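Local coordinates for exopolysaccharide biosynthesis protein (Pantoea stewartii subsp. stewartii DC283, PDB 6TGF) that modifies the glycan of the bacterial biofilm as a hydrolase-type enzyme with a bacteriophage tailspike-like parallel beta-helix fold, at the interface of chains A and B. Coordinates in Å, arbitrary orientation; residue numbers count along the deposited sequence, not the author numbering. Chains: chain A/B, Exopolysaccharide biosynthesis protein.

Contact 1: the interface of chains A and B. Residues chain A 442, 444, 465; chain B 382, 412-413, 437, 439.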
loop_
_atom_site.group_PDB
_atom_site.type_symbol
_atom_site.label_atom_id
_atom_site.label_comp_id
_atom_site.label_asym_id
_atom_site.label_seq_id
_atom_site.Cartn_x
_atom_site.Cartn_y
_atom_site.Cartn_z
ATOM N N ASN A 442 7.695 -5.212 1.856
ATOM C CA ASN A 442 8.670 -4.355 2.584
ATOM C C ASN A 442 8.745 -4.803 4.049
ATOM O O ASN A 442 8.280 -4.051 4.926
ATOM C CB ASN A 442 8.303 -2.873 2.448
ATOM C CG ASN A 442 9.383 -1.934 2.944
ATOM O OD1 ASN A 442 10.518 -2.345 3.182
ATOM N ND2 ASN A 442 9.039 -0.664 3.102
ATOM N N TRP A 444 11.291 -6.660 7.225
ATOM C CA TRP A 444 12.648 -6.965 7.756
ATOM C C TRP A 444 12.530 -7.967 8.908
ATOM O O TRP A 444 11.736 -7.714 9.835
ATOM C CB TRP A 444 13.362 -5.683 8.201
ATOM C CG TRP A 444 13.790 -4.793 7.075
ATOM C CD1 TRP A 444 13.006 -3.931 6.365
ATOM C CD2 TRP A 444 15.119 -4.660 6.538
ATOM N NE1 TRP A 444 13.751 -3.278 5.420
ATOM C CE2 TRP A 444 15.051 -3.704 5.501
ATOM C CE3 TRP A 444 16.354 -5.255 6.825
ATOM C CZ2 TRP A 444 16.172 -3.333 4.758
ATOM C CZ3 TRP A 444 17.459 -4.888 6.088
ATOM C CH2 TRP A 444 17.367 -3.940 5.069
ATOM N N SER A 465 13.439 -8.755 3.605
ATOM C CA SER A 465 14.854 -8.761 4.059
ATOM C C SER A 465 15.013 -9.745 5.222
ATOM O O SER A 465 14.311 -9.572 6.235
ATOM C CB SER A 465 15.303 -7.377 4.451
ATOM O OG SER A 465 15.458 -6.547 3.308
ATOM N N LYS B 382 9.744 6.309 4.723
ATOM C CA LYS B 382 8.428 6.196 4.041
ATOM C C LYS B 382 7.891 7.607 3.797
ATOM O O LYS B 382 7.597 8.304 4.784
ATOM C CB LYS B 382 7.457 5.353 4.874
ATOM C CG LYS B 382 7.456 3.868 4.537
ATOM C CD LYS B 382 7.422 2.958 5.744
ATOM C CE LYS B 382 7.763 1.525 5.397
ATOM N NZ LYS B 382 8.186 0.754 6.589
ATOM N N THR B 412 19.023 3.186 3.355
ATOM C CA THR B 412 18.322 1.875 3.440
ATOM C C THR B 412 16.806 2.083 3.524
ATOM O O THR B 412 16.373 3.040 4.193
ATOM C CB THR B 412 18.840 1.057 4.631
ATOM O OG1 THR B 412 20.250 0.897 4.470
ATOM C CG2 THR B 412 18.184 -0.302 4.751
ATOM N N ALA B 413 16.045 1.202 2.866
ATOM C CA ALA B 413 14.573 1.062 2.974
ATOM C C ALA B 413 13.886 2.414 2.745
ATOM O O ALA B 413 13.095 2.838 3.613
ATOM C CB ALA B 413 14.219 0.466 4.314
ATOM N N GLN B 437 17.511 -1.708 -0.824
ATOM C CA GLN B 437 16.214 -2.308 -0.396
ATOM C C GLN B 437 15.095 -1.258 -0.473
ATOM O O GLN B 437 14.264 -1.211 0.456
ATOM C CB GLN B 437 16.337 -2.873 1.023
ATOM C CG GLN B 437 17.331 -4.021 1.153
ATOM C CD GLN B 437 18.764 -3.565 1.295
ATOM O OE1 GLN B 437 19.643 -3.981 0.545
ATOM N NE2 GLN B 437 19.012 -2.703 2.266
ATOM N N LEU B 439 11.987 1.233 -2.701
ATOM C CA LEU B 439 10.784 1.052 -3.562
ATOM C C LEU B 439 10.227 2.406 -4.025
ATOM O O LEU B 439 10.223 3.361 -3.222
ATOM C CB LEU B 439 9.710 0.284 -2.783
ATOM C CG LEU B 439 10.075 -1.140 -2.364
ATOM C CD1 LEU B 439 10.645 -1.165 -0.954
ATOM C CD2 LEU B 439 8.865 -2.058 -2.455
HETATM O O HOH W 1 13.006 -2.336 2.414
HETATM O O HOH W 2 10.826 1.636 3.895
#

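Contact 2: the interface of chains A and B. Residues chain A 581-582, 609-610, 612; chain B 681-683, 685-687, 700.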
loop_
_atom_site.group_PDB
_atom_site.type_symbol
_atom_site.label_atom_id
_atom_site.label_comp_id
_atom_site.label_asym_id
_atom_site.label_seq_id
_atom_site.Cartn_x
_atom_site.Cartn_y
_atom_site.Cartn_z
ATOM N N LEU A 581 27.127 -23.890 -50.540
ATOM C CA LEU A 581 26.424 -23.896 -49.228
ATOM C C LEU A 581 26.995 -22.797 -48.321
ATOM O O LEU A 581 26.224 -22.266 -47.497
ATOM C CB LEU A 581 26.541 -25.286 -48.592
ATOM C CG LEU A 581 27.943 -25.722 -48.166
ATOM C CD1 LEU A 581 28.202 -25.384 -46.705
ATOM C CD2 LEU A 581 28.136 -27.214 -48.401
ATOM N N ILE A 582 28.282 -22.461 -48.475
ATOM C CA ILE A 582 28.990 -21.430 -47.656
ATOM C C ILE A 582 28.721 -20.042 -48.251
ATOM O O ILE A 582 28.043 -19.239 -47.579
ATOM C CB ILE A 582 30.500 -21.733 -47.555
ATOM C CG1 ILE A 582 30.750 -23.120 -46.955
ATOM C CG2 ILE A 582 31.221 -20.633 -46.782
ATOM C CD1 ILE A 582 32.203 -23.443 -46.682
ATOM N N GLU A 609 26.306 -21.223 -39.838
ATOM C CA GLU A 609 25.243 -21.773 -40.722
ATOM C C GLU A 609 24.926 -20.749 -41.819
ATOM O O GLU A 609 25.229 -19.557 -41.614
ATOM C CB GLU A 609 23.978 -22.090 -39.923
ATOM C CG GLU A 609 24.154 -23.195 -38.897
ATOM C CD GLU A 609 22.881 -23.571 -38.156
ATOM O OE1 GLU A 609 22.936 -24.490 -37.315
ATOM O OE2 GLU A 609 21.834 -22.945 -38.422
ATOM N N GLY A 610 24.343 -21.210 -42.932
ATOM C CA GLY A 610 23.842 -20.370 -44.040
ATOM C C GLY A 610 24.843 -19.307 -44.462
ATOM O O GLY A 610 26.016 -19.660 -44.690
ATOM N N SER A 612 26.887 -16.749 -43.146
ATOM C CA SER A 612 27.462 -16.430 -41.810
ATOM C C SER A 612 27.606 -14.921 -41.621
ATOM O O SER A 612 28.064 -14.224 -42.524
ATOM C CB SER A 612 28.788 -17.116 -41.611
ATOM O OG SER A 612 29.364 -16.744 -40.368
ATOM N N SER B 681 22.489 -25.686 -44.342
ATOM C CA SER B 681 23.894 -25.252 -44.551
ATOM C C SER B 681 24.625 -25.200 -43.206
ATOM O O SER B 681 24.509 -24.173 -42.513
ATOM C CB SER B 681 23.929 -23.922 -45.262
ATOM O OG SER B 681 25.214 -23.326 -45.173
ATOM N N LEU B 682 25.326 -26.283 -42.854
ATOM C CA LEU B 682 26.179 -26.392 -41.641
ATOM C C LEU B 682 27.648 -26.418 -42.079
ATOM O O LEU B 682 28.046 -27.401 -42.736
ATOM C CB LEU B 682 25.786 -27.662 -40.876
ATOM C CG LEU B 682 26.562 -27.935 -39.587
ATOM C CD1 LEU B 682 26.380 -26.810 -38.580
ATOM C CD2 LEU B 682 26.138 -29.262 -38.976
ATOM N N HIS B 683 28.415 -25.375 -41.743
ATOM C CA HIS B 683 29.821 -25.184 -42.188
ATOM C C HIS B 683 30.637 -24.456 -41.111
ATOM O O HIS B 683 30.105 -24.246 -40.004
ATOM C CB HIS B 683 29.847 -24.443 -43.533
ATOM C CG HIS B 683 29.264 -23.070 -43.484
ATOM N ND1 HIS B 683 29.976 -21.976 -43.031
ATOM C CD2 HIS B 683 28.050 -22.605 -43.846
ATOM C CE1 HIS B 683 29.223 -20.900 -43.106
ATOM N NE2 HIS B 683 28.034 -21.258 -43.603
ATOM N N GLY B 685 32.918 -21.898 -42.577
ATOM C CA GLY B 685 33.373 -20.798 -43.452
ATOM C C GLY B 685 34.361 -21.273 -44.505
ATOM O O GLY B 685 34.665 -20.479 -45.418
ATOM N N LYS B 686 34.837 -22.518 -44.388
ATOM C CA LYS B 686 35.837 -23.148 -45.294
ATOM C C LYS B 686 35.244 -24.423 -45.907
ATOM O O LYS B 686 35.206 -24.519 -47.151
ATOM C CB LYS B 686 37.121 -23.473 -44.523
ATOM C CG LYS B 686 37.972 -22.270 -44.138
ATOM C CD LYS B 686 39.187 -22.638 -43.311
ATOM C CE LYS B 686 40.370 -21.719 -43.532
ATOM N NZ LYS B 686 40.060 -20.313 -43.184
ATOM N N ALA B 687 34.812 -25.363 -45.059
ATOM C CA ALA B 687 34.220 -26.667 -45.441
ATOM C C ALA B 687 32.903 -26.876 -44.686
ATOM O O ALA B 687 32.668 -26.159 -43.695
ATOM C CB ALA B 687 35.202 -27.773 -45.145
ATOM N N ALA B 700 31.249 -29.290 -49.178
ATOM C CA ALA B 700 32.325 -28.299 -49.409
ATOM C C ALA B 700 33.573 -28.730 -48.631
ATOM O O ALA B 700 33.439 -29.088 -47.446
ATOM C CB ALA B 700 31.862 -26.922 -49.002
#

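Contact 1: the interface of chains A and B
A:Trp444 lays the benzo end of its indole against B:Thr412 and B:Gln437 where the beta-helices of two copies lie side by side. The ring is carried out from strand 443-446. One face is backed within its own chain by CB of A:Ser465, a residue small enough to sit beneath an indole. Across the interface the methyl CG2 of B:Thr412 lies 3.6 Å from CZ2 of A:Trp444, an apolar contact suited to a branched residue on a strand.

B:Gln437 can be followed outward. Its CB meets CZ2 of A:Trp444 at 3.8 Å, and CG lies near both CZ2 and the hydroxyl OG of A:Ser465. A bend at chi2 (82°) then turns the amide along the rim, so that its NE2 arrives in the ring plane, 3.5 Å from CH2 of A:Trp444. Amide and indole planes stand 84° apart. A long, flexible side chain with an apolar stem and a polar tip can follow such an edge.

No direct polar bond joins the chains here; water supplies the link. Water 1 lies near the indole NE1 of A:Trp444, the amide OD1 of A:Asn442 and the backbone O of B:Gln437, each of which can pair with it. Asparagine tolerates the left-handed helical backbone found at A:Asn442 better than most residues, and it offers both an acceptor and a donor. Both are used: its ND2 points almost straight at water 2 (168° at H), which continues to the backbone O of B:Ala413. The same ND2 meets the tip of B:Lys382 end to end, 3.4 Å from the side-chain methylene CE.

Contact 2: the interface of chains A and B
This is a strand-edge interface between two copies of the protein, in which an antiparallel bridge and an apolar patch tie the end of one chain's strand to the C-terminal region of its neighbour; it probably helps hold the trimer together, as in the tailspikes it resembles. A:Glu609 bridges B:Leu682, and the backbone N of A:Gly610 donates to O of B:Ser681 at 3.0 Å. The backbone of A:Gly610 adopts a conformation hardly accessible to a residue with a side chain, turning its N-H to B:Ser681 and its carbonyl to B:His683.

B:His683 is a polar side chain that reaches across. Its CG stands between the backbone N and the carbonyl carbon (chi1 62°), which swings the imidazole to chain A. There NE2 donates to O of A:Gly610 at 2.8 Å; the bond is fairly straight (159° at H) and the acceptor lies close to the ring plane. Histidine pairs a directed N-H at the edge with a flat aromatic face that aliphatic groups can pack on. A:Ile582 brings its CA over one face, toward the rim, and its CG1 lies 3.8 Å from CG of B:His683. This branched residue also spreads CG2 to B:Gly685 and CD1 to B:Lys686 and B:Ala687. ND1 of B:His683 receives a weak bond from N of B:Gly685, which may help set the ring's rotation.

B:Ser681 holds OG anti to its backbone N (chi1 165°), and the hydroxyl donates to O of A:Leu581 at 2.7 Å, from above the carbonyl plane. Serine's hydroxyl sits one carbon from the backbone, close enough to bond to the facing chain while the backbone O accepts from A:Gly610. In A:Leu581, CD1 packs 3.7 Å from CB of B:His683, and CD2 lies 3.8 Å from CB of B:Ala700; alanine's lone methyl lets the leucine branch approach the strand closely.

Chain A contributes the end of strand 602-610 and the loop at A:Leu581; chain B contributes strands 680-683 and 697-700, in the C-terminal part.

Contact 1 and contact 2 join the same pair of chains but share no residues or strands; the centres of their C-alpha atoms are about 54 Å apart along the elongated particle. Contact 1 lies between the beta-helices and contact 2 in the C-terminal region, and the patch of contact 2 buries about twice the surface of the patch of contact 1. Neighbouring chains are thus joined at well-separated levels, which should limit their tilting against each other. The deposited assembly holds three copies, as in tailspikes, so both contacts probably recur around the trimer.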